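Long-range contacts in protein synthesis inhibitor, putative (Thermotoga maritima, PDB 2B33), which probably acts as a deaminase of the RutC (YjgF/YER057c/UK114) family and can bind calcium: residues G78-D83 / I134-E138; V89-S93 / L123-I129. All coordinates share one frame. Numbering follows the deposited sequence.

How the interactions relate
Both interactions belong to one mixed sheet and lie at opposite ends of the neighbouring antiparallel strands 84-91 and 129-136. Interaction 1 sets the loop leading into strand 84-91 against the end of strand 129-136; interaction 2 sits where strand 84-91 finishes and strand 129-136 starts. Their centres are about 25 Å apart, on opposite sides of the chain's centre. Interaction 1 is partly buried and mixes a good backbone hydrogen bond, a very short hydrogen bond from a lysine to a backbone carbonyl and a CH-pi contact of the lysine chain on a phenylalanine ring. Interaction 2 is more buried and mainly apolar, with one weak backbone hydrogen bond. The second subunit approaches interaction 1, the third interaction 2.

Interaction 1 (G78-D83 / I134-E138); sequences GFSLKD and IAVKE
Residues 134-136 are the extended end of a strand, and Lys137, just beyond it, stays extended (phi/psi -129/-177). Gly78 has a positive phi (86/16), Phe79 and Ser80 are extended, and 81-83 turn with helical angles. Asp83 CA lies 5.1 Å from Lys137 CA. Val136 N donates to Asp83 O (2.8 Å, 165°), and Ala135 CA also approaches Asp83 O (3.3 Å). Asp83 (chi1 m) closes the turn: its OD2 accepts from Ser80 N at 3.0 Å, and its N bonds Ser80 O at 3.2 Å. Lys137 (p, t, m, t) runs over one face of the Phe79 ring. Its CD stands 3.8 Å from the ring centroid of Phe79, a CH-pi contact, and its NZ gives a very short 2.5 Å hydrogen bond to Gly78 O. Phe79 (chi1 m) also sets CD2 3.9 Å from Ala135 CB. Leu74 of helix 59-76 packs on Phe79 and Ala135. This is a helix-to-strand connection docked on the neighbouring antiparallel strand, within the alpha+beta fold of YjgF-like proteins.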
loop_
_atom_site.group_PDB
_atom_site.type_symbol
_atom_site.label_atom_id
_atom_site.label_comp_id
_atom_site.label_asym_id
_atom_site.label_seq_id
_atom_site.Cartn_x
_atom_site.Cartn_y
_atom_site.Cartn_z
ATOM N N GLY A 78 -2.267 11.197 19.129
ATOM C CA GLY A 78 -3.438 12.071 19.153
ATOM C C GLY A 78 -4.500 11.734 18.118
ATOM O O GLY A 78 -5.379 12.549 17.857
ATOM N N PHE A 79 -4.424 10.531 17.545
ATOM C CA PHE A 79 -5.381 10.046 16.547
ATOM C C PHE A 79 -6.250 8.957 17.183
ATOM O O PHE A 79 -5.957 8.489 18.282
ATOM C CB PHE A 79 -4.648 9.497 15.313
ATOM C CG PHE A 79 -4.085 10.564 14.406
ATOM C CD1 PHE A 79 -3.021 11.351 14.808
ATOM C CD2 PHE A 79 -4.601 10.758 13.133
ATOM C CE1 PHE A 79 -2.497 12.328 13.973
ATOM C CE2 PHE A 79 -4.079 11.730 12.295
ATOM C CZ PHE A 79 -3.026 12.519 12.721
ATOM N N SER A 80 -7.332 8.582 16.505
ATOM C CA SER A 80 -8.229 7.526 16.986
ATOM C C SER A 80 -8.604 6.636 15.808
ATOM O O SER A 80 -8.164 6.875 14.688
ATOM C CB SER A 80 -9.475 8.124 17.658
ATOM O OG SER A 80 -10.278 8.849 16.743
ATOM N N LEU A 81 -9.389 5.597 16.070
ATOM C CA LEU A 81 -9.828 4.676 15.019
ATOM C C LEU A 81 -10.783 5.360 14.047
ATOM O O LEU A 81 -10.853 4.972 12.888
ATOM C CB LEU A 81 -10.492 3.436 15.622
ATOM C CG LEU A 81 -9.625 2.546 16.513
ATOM C CD1 LEU A 81 -10.492 1.577 17.284
ATOM C CD2 LEU A 81 -8.579 1.785 15.704
ATOM N N LYS A 82 -11.509 6.373 14.523
ATOM C CA LYS A 82 -12.432 7.155 13.683
ATOM C C LYS A 82 -11.695 8.002 12.631
ATOM O O LYS A 82 -12.286 8.383 11.618
ATOM C CB LYS A 82 -13.332 8.049 14.545
ATOM N N ASP A 83 -10.419 8.296 12.885
ATOM C CA ASP A 83 -9.568 9.031 11.946
ATOM C C ASP A 83 -9.000 8.153 10.814
ATOM O O ASP A 83 -8.558 8.682 9.793
ATOM C CB ASP A 83 -8.415 9.698 12.704
ATOM C CG ASP A 83 -8.895 10.720 13.711
ATOM O OD1 ASP A 83 -9.936 11.373 13.465
ATOM O OD2 ASP A 83 -8.210 10.894 14.739
ATOM N N ILE A 134 -3.540 4.210 7.195
ATOM C CA ILE A 134 -3.319 5.647 7.033
ATOM C C ILE A 134 -4.526 6.262 7.716
ATOM O O ILE A 134 -5.636 5.747 7.573
ATOM C CB ILE A 134 -3.238 6.117 5.554
ATOM C CG1 ILE A 134 -2.014 5.490 4.869
ATOM C CG2 ILE A 134 -3.128 7.659 5.489
ATOM C CD1 ILE A 134 -1.937 5.677 3.358
ATOM N N ALA A 135 -4.294 7.333 8.473
ATOM C CA ALA A 135 -5.343 8.048 9.189
ATOM C C ALA A 135 -5.220 9.535 8.896
ATOM O O ALA A 135 -4.128 10.030 8.626
ATOM C CB ALA A 135 -5.234 7.790 10.681
ATOM N N VAL A 136 -6.357 10.222 8.911
ATOM C CA VAL A 136 -6.428 11.666 8.687
ATOM C C VAL A 136 -7.494 12.190 9.640
ATOM O O VAL A 136 -8.547 11.566 9.795
ATOM C CB VAL A 136 -6.827 12.022 7.233
ATOM C CG1 VAL A 136 -6.717 13.531 6.997
ATOM C CG2 VAL A 136 -5.961 11.269 6.215
ATOM N N LYS A 137 -7.228 13.328 10.273
ATOM C CA LYS A 137 -8.172 13.915 11.225
ATOM C C LYS A 137 -8.429 15.385 10.909
ATOM O O LYS A 137 -7.932 15.890 9.899
ATOM C CB LYS A 137 -7.677 13.705 12.664
ATOM C CG LYS A 137 -6.514 14.581 13.142
ATOM C CD LYS A 137 -6.080 14.234 14.574
ATOM C CE LYS A 137 -7.249 14.281 15.564
ATOM N NZ LYS A 137 -6.820 14.347 16.980
ATOM N N GLU A 138 -9.234 16.042 11.757
ATOM C CA GLU A 138 -9.626 17.457 11.606
ATOM C C GLU A 138 -10.509 17.633 10.349
ATOM O O GLU A 138 -10.901 16.642 9.715
ATOM C CB GLU A 138 -8.388 18.409 11.611
ATOM C CG GLU A 138 -7.487 18.405 12.861
ATOM C CD GLU A 138 -8.228 18.385 14.190
ATOM O OE1 GLU A 138 -9.238 19.109 14.342
ATOM O OE2 GLU A 138 -7.774 17.652 15.096
#

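Interaction 2 (V89-S93 / L123-I129); sequences VFTTS and LPRNVEI
Thr92, Leu123 and Ile129 bury the most surface here. Strand 84-91 ends at Thr91, and Thr92 turns the chain aside (phi/psi -98/-10). Opposite, 123-128 forms a loop that turns through Arg125 and Asn126, both with positive phi, with Val127 N bonded to Pro124 O at 3.1 Å, and leads into strand 129-136 at Ile129. Thr91 and Ile129 form an antiparallel non-hydrogen-bonded pair, CA to CA 4.6 Å. Thr92 CA is 5.1 Å from Glu128 CA. Thr92 N gives a weak hydrogen bond to Glu128 O (3.4 Å, 140°). CA-H...O contacts join Thr91 CA to Glu128 O (3.2 Å) and Ile129 CA to Phe90 O (3.5 Å). Thr92 (chi1 p) points toward the loop, its CG2 3.6 Å from Val127 O and its OG1 3.4 Å from Glu128 CG. Leu123 (m, t) sets CD2 3.8 Å from Phe90 CB. Ile129 (t, p) sends CD1 to 3.4 Å from both Val89 CG1 and Thr91 CG2. Val66 of helix 59-76 also packs on Ile129, while Glu128 forms a salt bridge to Lys62. Val118 of the third subunit packs on Phe90 and Leu123. The junction thus relies on apolar side chains and CA-H...O contacts more than on hydrogen bonds.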
loop_
_atom_site.group_PDB
_atom_site.type_symbol
_atom_site.label_atom_id
_atom_site.label_comp_id
_atom_site.label_asym_id
_atom_site.label_seq_id
_atom_site.Cartn_x
_atom_site.Cartn_y
_atom_site.Cartn_z
ATOM N N VAL A 89 -4.889 -5.128 4.997
ATOM C CA VAL A 89 -4.705 -6.352 5.760
ATOM C C VAL A 89 -3.896 -7.314 4.897
ATOM O O VAL A 89 -4.252 -7.564 3.737
ATOM C CB VAL A 89 -6.049 -7.051 6.094
ATOM C CG1 VAL A 89 -5.817 -8.355 6.866
ATOM C CG2 VAL A 89 -6.965 -6.140 6.894
ATOM N N PHE A 90 -2.811 -7.843 5.468
ATOM C CA PHE A 90 -1.995 -8.860 4.823
ATOM C C PHE A 90 -2.204 -10.105 5.650
ATOM O O PHE A 90 -2.266 -10.002 6.876
ATOM C CB PHE A 90 -0.514 -8.508 4.861
ATOM C CG PHE A 90 -0.175 -7.208 4.197
ATOM C CD1 PHE A 90 -0.050 -7.135 2.809
ATOM C CD2 PHE A 90 0.051 -6.061 4.958
ATOM C CE1 PHE A 90 0.275 -5.931 2.184
ATOM C CE2 PHE A 90 0.379 -4.854 4.347
ATOM C CZ PHE A 90 0.494 -4.789 2.955
ATOM N N THR A 91 -2.324 -11.260 4.987
ATOM C CA THR A 91 -2.455 -12.564 5.653
ATOM C C THR A 91 -1.676 -13.612 4.874
ATOM O O THR A 91 -1.139 -13.327 3.816
ATOM C CB THR A 91 -3.939 -13.048 5.789
ATOM O OG1 THR A 91 -4.567 -13.111 4.502
ATOM C CG2 THR A 91 -4.722 -12.120 6.669
ATOM N N THR A 92 -1.571 -14.811 5.428
ATOM C CA THR A 92 -0.942 -15.933 4.725
ATOM C C THR A 92 -2.001 -16.829 4.079
ATOM O O THR A 92 -1.662 -17.703 3.287
ATOM C CB THR A 92 -0.030 -16.759 5.648
ATOM O OG1 THR A 92 -0.724 -17.054 6.867
ATOM C CG2 THR A 92 1.237 -15.977 5.952
ATOM N N SER A 93 -3.275 -16.593 4.402
ATOM C CA SER A 93 -4.371 -17.386 3.870
ATOM C C SER A 93 -5.696 -16.646 3.911
ATOM O O SER A 93 -6.028 -16.033 4.920
ATOM C CB SER A 93 -4.536 -18.655 4.697
ATOM O OG SER A 93 -5.664 -19.395 4.261
ATOM N N LEU A 123 5.096 -13.432 6.121
ATOM C CA LEU A 123 5.107 -12.196 6.904
ATOM C C LEU A 123 6.259 -12.214 7.922
ATOM O O LEU A 123 6.867 -13.266 8.139
ATOM C CB LEU A 123 3.746 -12.024 7.606
ATOM C CG LEU A 123 2.521 -11.697 6.733
ATOM C CD1 LEU A 123 1.220 -11.846 7.507
ATOM C CD2 LEU A 123 2.613 -10.289 6.134
ATOM N N PRO A 124 6.609 -11.045 8.506
ATOM C CA PRO A 124 7.681 -11.011 9.510
ATOM C C PRO A 124 7.435 -11.972 10.679
ATOM O O PRO A 124 6.286 -12.164 11.074
ATOM C CB PRO A 124 7.646 -9.558 10.002
ATOM C CG PRO A 124 7.132 -8.805 8.848
ATOM C CD PRO A 124 6.085 -9.691 8.258
ATOM N N ARG A 125 8.504 -12.598 11.180
ATOM C CA ARG A 125 8.428 -13.553 12.295
ATOM C C ARG A 125 7.513 -14.749 11.967
ATOM O O ARG A 125 7.070 -15.452 12.871
ATOM C CB ARG A 125 7.917 -12.860 13.578
ATOM C CG ARG A 125 8.693 -11.625 14.037
ATOM C CD ARG A 125 9.973 -11.993 14.756
ATOM N NE ARG A 125 9.711 -12.532 16.094
ATOM C CZ ARG A 125 9.497 -11.808 17.198
ATOM N NH1 ARG A 125 9.497 -10.473 17.171
ATOM N NH2 ARG A 125 9.271 -12.430 18.355
ATOM N N ASN A 126 7.263 -14.991 10.676
ATOM C CA ASN A 126 6.334 -16.028 10.189
ATOM C C ASN A 126 4.888 -15.917 10.741
ATOM O O ASN A 126 4.203 -16.923 10.917
ATOM C CB ASN A 126 6.914 -17.454 10.359
ATOM C CG ASN A 126 7.941 -17.811 9.292
ATOM O OD1 ASN A 126 7.697 -17.658 8.094
ATOM N ND2 ASN A 126 9.071 -18.344 9.723
ATOM N N VAL A 127 4.421 -14.688 10.977
ATOM C CA VAL A 127 3.055 -14.466 11.451
ATOM C C VAL A 127 2.054 -14.670 10.302
ATOM O O VAL A 127 2.440 -14.770 9.137
ATOM C CB VAL A 127 2.837 -13.061 12.101
ATOM C CG1 VAL A 127 3.797 -12.864 13.265
ATOM C CG2 VAL A 127 2.925 -11.919 11.077
ATOM N N GLU A 128 0.772 -14.716 10.652
ATOM C CA GLU A 128 -0.322 -14.949 9.705
ATOM C C GLU A 128 -1.215 -13.732 9.446
ATOM O O GLU A 128 -2.094 -13.778 8.585
ATOM C CB GLU A 128 -1.147 -16.114 10.242
ATOM C CG GLU A 128 -0.351 -17.422 10.189
ATOM C CD GLU A 128 -0.396 -18.236 11.456
ATOM O OE1 GLU A 128 -0.528 -17.642 12.539
ATOM O OE2 GLU A 128 -0.230 -19.477 11.367
ATOM N N ILE A 129 -0.983 -12.646 10.169
ATOM C CA ILE A 129 -1.797 -11.445 10.026
ATOM C C ILE A 129 -0.913 -10.214 10.279
ATOM O O ILE A 129 -0.074 -10.213 11.187
ATOM C CB ILE A 129 -3.064 -11.519 10.968
ATOM C CG1 ILE A 129 -3.974 -10.298 10.843
ATOM C CG2 ILE A 129 -2.679 -11.705 12.424
ATOM C CD1 ILE A 129 -4.724 -10.204 9.532
#